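Local coordinates for ankyrin repeat domain-containing protein EMB506, chloroplastic (Arabidopsis thaliana, PDB 6JD6) that takes part in the first differentiation of proplastids during embryo development, is needed for normal leaf margins, and has scaffold activity for molecular condensates, at residues 204-216 and 233-247. Sequence-based numbering, arbitrary orientation.
Sequences VNVADNEGWTPLH and NGADKTRRTKDGKLA. With SO4 (sulfate ion), chain D.
His216 and Asn205 carry this contact, in which two successive hairpin loops of an ankyrin repeat array stack side by side. His216 belongs to the TPLH motif that opens the first helix of an ankyrin repeat. Its NE2 donates to Lys245 O of the next loop at 3.0 Å, though the bond is bent (139°). Its ND1 accepts from Thr213 N, nearly in the ring plane. The imidazole is thus held at both nitrogens and ties its own loop to the following one. Lys245 O also receives Thr241 N, from the opposite face of its carbonyl plane. Thr241 CG2 sits in the angle between two rings, over a face of each, in CH-pi contacts 3.7 Å from the His216 ring centroid and 3.6 Å from that of the Trp212 five-membered ring. Thr241 OG1 sits between the backbone N and C (chi1 65°), which leaves the methyl for the rings while the hydroxyl donates to Asp243 OD1.

At the other end, the Asn205 amide spans two backbone groups. OD1 accepts from Asp236 N at 2.7 Å, and ND2 donates to Gly234 O. A water joins Asn205 OD1, Thr213 OG1 and Asp236 O. At the loop tips, Lys242 N donates almost straight (170°) to Glu210 O. Nearby, the Arg239 guanidinium lays one face on Ala207 CB; its edge and Lys242 NZ bind a sulfate, probably from the crystallisation liquor.

Leu215 supplies the apolar part of the contact. Its CG meets Ala247 CB at 3.9 Å, and CD2 lies alongside Lys237 CB. Leu215 also reaches Thr227 and Leu231 of helix 224-232, while Ala247, opening helix 247-252, packs on Val219 of helix 214-220. Trp212 O accepts from His183 of helix 181-187, continuing the stack toward the preceding repeat.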
# COMPACT_ATOMS: atom_id res chain seq x y z
N VAL A 204 -18.12 2.48 11.56
CA VAL A 204 -17.13 3.56 11.62
C VAL A 204 -16.42 3.62 12.97
O VAL A 204 -15.46 4.37 13.15
CB VAL A 204 -17.76 4.94 11.30
CG1 VAL A 204 -18.50 4.88 9.97
CG2 VAL A 204 -18.68 5.39 12.42
N ASN A 205 -16.90 2.80 13.90
CA ASN A 205 -16.30 2.74 15.23
C ASN A 205 -15.51 1.46 15.48
O ASN A 205 -15.18 1.13 16.62
CB ASN A 205 -17.39 2.92 16.29
CG ASN A 205 -17.95 4.33 16.29
OD1 ASN A 205 -17.20 5.30 16.33
ND2 ASN A 205 -19.27 4.44 16.21
N VAL A 206 -15.20 0.74 14.40
CA VAL A 206 -14.42 -0.48 14.51
C VAL A 206 -13.07 -0.21 15.19
O VAL A 206 -12.39 0.77 14.88
CB VAL A 206 -14.24 -1.16 13.12
CG1 VAL A 206 -13.57 -0.22 12.13
CG2 VAL A 206 -13.45 -2.46 13.26
N ALA A 207 -12.71 -1.06 16.14
CA ALA A 207 -11.48 -0.89 16.90
C ALA A 207 -10.47 -1.97 16.52
O ALA A 207 -10.84 -3.13 16.38
CB ALA A 207 -11.78 -0.94 18.41
N ASP A 208 -9.21 -1.59 16.34
CA ASP A 208 -8.18 -2.57 16.01
C ASP A 208 -7.69 -3.29 17.26
O ASP A 208 -8.33 -3.20 18.32
CB ASP A 208 -7.03 -1.93 15.21
CG ASP A 208 -6.12 -1.05 16.06
OD1 ASP A 208 -6.41 -0.82 17.26
OD2 ASP A 208 -5.10 -0.57 15.51
N ASN A 209 -6.56 -3.99 17.16
CA ASN A 209 -6.04 -4.77 18.28
C ASN A 209 -5.67 -3.91 19.48
O ASN A 209 -5.63 -4.40 20.61
CB ASN A 209 -4.83 -5.61 17.86
CG ASN A 209 -5.20 -6.75 16.92
OD1 ASN A 209 -6.38 -7.07 16.73
ND2 ASN A 209 -4.19 -7.39 16.34
N GLU A 210 -5.39 -2.63 19.25
CA GLU A 210 -4.99 -1.74 20.32
C GLU A 210 -6.10 -0.75 20.70
O GLU A 210 -5.85 0.23 21.39
CB GLU A 210 -3.71 -0.98 19.95
CG GLU A 210 -2.47 -1.87 19.85
CD GLU A 210 -1.24 -1.13 19.34
OE1 GLU A 210 -1.13 -0.94 18.11
OE2 GLU A 210 -0.39 -0.74 20.16
N GLY A 211 -7.32 -1.01 20.23
CA GLY A 211 -8.46 -0.16 20.54
C GLY A 211 -8.52 1.13 19.75
O GLY A 211 -9.29 2.03 20.08
N TRP A 212 -7.72 1.24 18.69
CA TRP A 212 -7.74 2.43 17.85
C TRP A 212 -8.89 2.39 16.86
O TRP A 212 -9.10 1.38 16.17
CB TRP A 212 -6.41 2.58 17.10
CG TRP A 212 -5.32 3.20 17.92
CD1 TRP A 212 -4.84 2.75 19.13
CD2 TRP A 212 -4.56 4.37 17.60
NE1 TRP A 212 -3.84 3.58 19.58
CE2 TRP A 212 -3.65 4.58 18.66
CE3 TRP A 212 -4.56 5.27 16.52
CZ2 TRP A 212 -2.75 5.65 18.67
CZ3 TRP A 212 -3.67 6.32 16.53
CH2 TRP A 212 -2.77 6.50 17.60
N THR A 213 -9.65 3.48 16.79
CA THR A 213 -10.76 3.61 15.84
C THR A 213 -10.34 4.52 14.68
O THR A 213 -9.30 5.17 14.74
CB THR A 213 -12.00 4.20 16.53
OG1 THR A 213 -11.74 5.56 16.90
CG2 THR A 213 -12.38 3.39 17.77
N PRO A 214 -11.16 4.56 13.60
CA PRO A 214 -10.85 5.51 12.52
C PRO A 214 -10.75 6.97 12.99
O PRO A 214 -9.94 7.72 12.44
CB PRO A 214 -12.04 5.33 11.57
CG PRO A 214 -12.44 3.92 11.76
CD PRO A 214 -12.25 3.64 13.23
N LEU A 215 -11.55 7.35 13.98
CA LEU A 215 -11.48 8.71 14.53
C LEU A 215 -10.10 9.01 15.11
O LEU A 215 -9.57 10.10 14.92
CB LEU A 215 -12.57 8.94 15.58
CG LEU A 215 -12.67 10.38 16.10
CD1 LEU A 215 -12.97 11.34 14.95
CD2 LEU A 215 -13.73 10.52 17.20
N HIS A 216 -9.53 8.04 15.83
CA HIS A 216 -8.18 8.16 16.37
C HIS A 216 -7.15 8.42 15.26
O HIS A 216 -6.32 9.32 15.36
CB HIS A 216 -7.78 6.89 17.15
CG HIS A 216 -8.47 6.74 18.47
ND1 HIS A 216 -9.44 5.79 18.70
CD2 HIS A 216 -8.34 7.42 19.64
CE1 HIS A 216 -9.87 5.89 19.95
NE2 HIS A 216 -9.22 6.88 20.54
N ASN A 233 -20.90 11.17 10.71
CA ASN A 233 -21.44 9.85 10.39
C ASN A 233 -21.37 8.86 11.55
O ASN A 233 -21.29 7.65 11.34
CB ASN A 233 -20.76 9.28 9.14
CG ASN A 233 -21.27 9.92 7.86
OD1 ASN A 233 -20.79 10.98 7.45
ND2 ASN A 233 -22.27 9.29 7.25
N GLY A 234 -21.39 9.39 12.77
CA GLY A 234 -21.59 8.56 13.95
C GLY A 234 -20.34 8.04 14.64
O GLY A 234 -20.42 7.11 15.44
N ALA A 235 -19.18 8.64 14.35
CA ALA A 235 -17.96 8.27 15.06
C ALA A 235 -18.09 8.61 16.54
O ALA A 235 -18.58 9.68 16.90
CB ALA A 235 -16.75 8.95 14.45
N ASP A 236 -17.65 7.69 17.39
CA ASP A 236 -17.81 7.80 18.84
C ASP A 236 -16.58 8.44 19.46
O ASP A 236 -15.50 7.84 19.51
CB ASP A 236 -18.06 6.40 19.43
CG ASP A 236 -18.20 6.40 20.95
OD1 ASP A 236 -18.23 7.48 21.58
OD2 ASP A 236 -18.30 5.29 21.52
N LYS A 237 -16.73 9.67 19.95
CA LYS A 237 -15.59 10.41 20.47
C LYS A 237 -15.28 10.12 21.94
O LYS A 237 -14.33 10.68 22.49
CB LYS A 237 -15.76 11.92 20.24
CG LYS A 237 -16.90 12.56 21.00
CD LYS A 237 -17.11 13.99 20.53
CE LYS A 237 -18.16 14.71 21.34
NZ LYS A 237 -18.24 16.16 20.98
N THR A 238 -16.06 9.25 22.57
CA THR A 238 -15.73 8.78 23.92
C THR A 238 -15.16 7.36 23.92
O THR A 238 -15.07 6.73 24.97
CB THR A 238 -16.94 8.84 24.88
OG1 THR A 238 -17.98 7.99 24.41
CG2 THR A 238 -17.45 10.26 25.01
N ARG A 239 -14.79 6.85 22.75
CA ARG A 239 -14.13 5.56 22.67
C ARG A 239 -12.63 5.71 22.91
O ARG A 239 -11.95 6.49 22.24
CB ARG A 239 -14.37 4.90 21.30
CG ARG A 239 -13.63 3.59 21.10
CD ARG A 239 -14.11 2.52 22.06
NE ARG A 239 -13.10 1.47 22.27
CZ ARG A 239 -13.17 0.24 21.77
NH1 ARG A 239 -14.21 -0.13 21.03
NH2 ARG A 239 -12.20 -0.64 22.02
N ARG A 240 -12.11 4.98 23.89
CA ARG A 240 -10.69 5.06 24.24
C ARG A 240 -9.89 3.87 23.71
O ARG A 240 -10.40 2.76 23.59
CB ARG A 240 -10.54 5.16 25.76
CG ARG A 240 -10.99 6.50 26.33
CD ARG A 240 -11.22 6.45 27.83
NE ARG A 240 -12.39 5.65 28.17
CZ ARG A 240 -12.95 5.61 29.38
NH1 ARG A 240 -12.44 6.34 30.37
NH2 ARG A 240 -14.01 4.84 29.60
N THR A 241 -8.63 4.11 23.39
CA THR A 241 -7.72 3.03 23.04
C THR A 241 -7.49 2.15 24.26
O THR A 241 -7.97 2.47 25.35
CB THR A 241 -6.37 3.58 22.55
OG1 THR A 241 -5.71 4.26 23.63
CG2 THR A 241 -6.57 4.56 21.41
N LYS A 242 -6.78 1.05 24.08
CA LYS A 242 -6.55 0.12 25.18
C LYS A 242 -5.77 0.76 26.33
O LYS A 242 -5.94 0.38 27.49
CB LYS A 242 -5.85 -1.16 24.69
CG LYS A 242 -6.74 -2.04 23.83
CD LYS A 242 -7.87 -2.65 24.64
CE LYS A 242 -8.84 -3.41 23.76
NZ LYS A 242 -9.89 -4.10 24.56
N ASP A 243 -4.93 1.74 26.01
CA ASP A 243 -4.23 2.48 27.05
C ASP A 243 -4.88 3.83 27.37
O ASP A 243 -4.21 4.75 27.84
CB ASP A 243 -2.74 2.63 26.72
CG ASP A 243 -2.50 3.23 25.36
OD1 ASP A 243 -3.49 3.51 24.66
OD2 ASP A 243 -1.32 3.39 24.98
N GLY A 244 -6.18 3.93 27.11
CA GLY A 244 -7.00 5.01 27.65
C GLY A 244 -7.01 6.34 26.92
O GLY A 244 -7.46 7.33 27.48
N LYS A 245 -6.55 6.36 25.68
CA LYS A 245 -6.48 7.62 24.93
C LYS A 245 -7.78 7.93 24.17
O LYS A 245 -8.29 7.09 23.43
CB LYS A 245 -5.34 7.59 23.91
CG LYS A 245 -3.98 7.21 24.47
CD LYS A 245 -3.03 6.95 23.30
CE LYS A 245 -1.65 6.48 23.76
NZ LYS A 245 -0.79 6.19 22.57
N LEU A 246 -8.28 9.15 24.37
CA LEU A 246 -9.38 9.67 23.56
C LEU A 246 -8.79 10.29 22.30
O LEU A 246 -7.62 10.65 22.27
CB LEU A 246 -10.13 10.75 24.32
CG LEU A 246 -11.01 10.33 25.50
CD1 LEU A 246 -11.47 11.56 26.28
CD2 LEU A 246 -12.20 9.53 25.00
N ALA A 247 -9.61 10.43 21.26
CA ALA A 247 -9.20 11.20 20.08
C ALA A 247 -8.81 12.61 20.51
O ALA A 247 -7.89 13.21 19.95
CB ALA A 247 -10.32 11.24 19.05
S SO4 D . -12.81 -4.54 21.82
O1 SO4 D . -12.65 -4.36 23.26
O2 SO4 D . -14.19 -4.28 21.44
O3 SO4 D . -12.46 -5.92 21.47
O4 SO4 D . -11.94 -3.61 21.11
O HOH W 1 -14.47 6.14 17.45
O HOH W 2 -15.48 1.02 19.25
O HOH W 3 -3.75 1.14 22.98
O HOH W 4 -2.23 3.55 21.98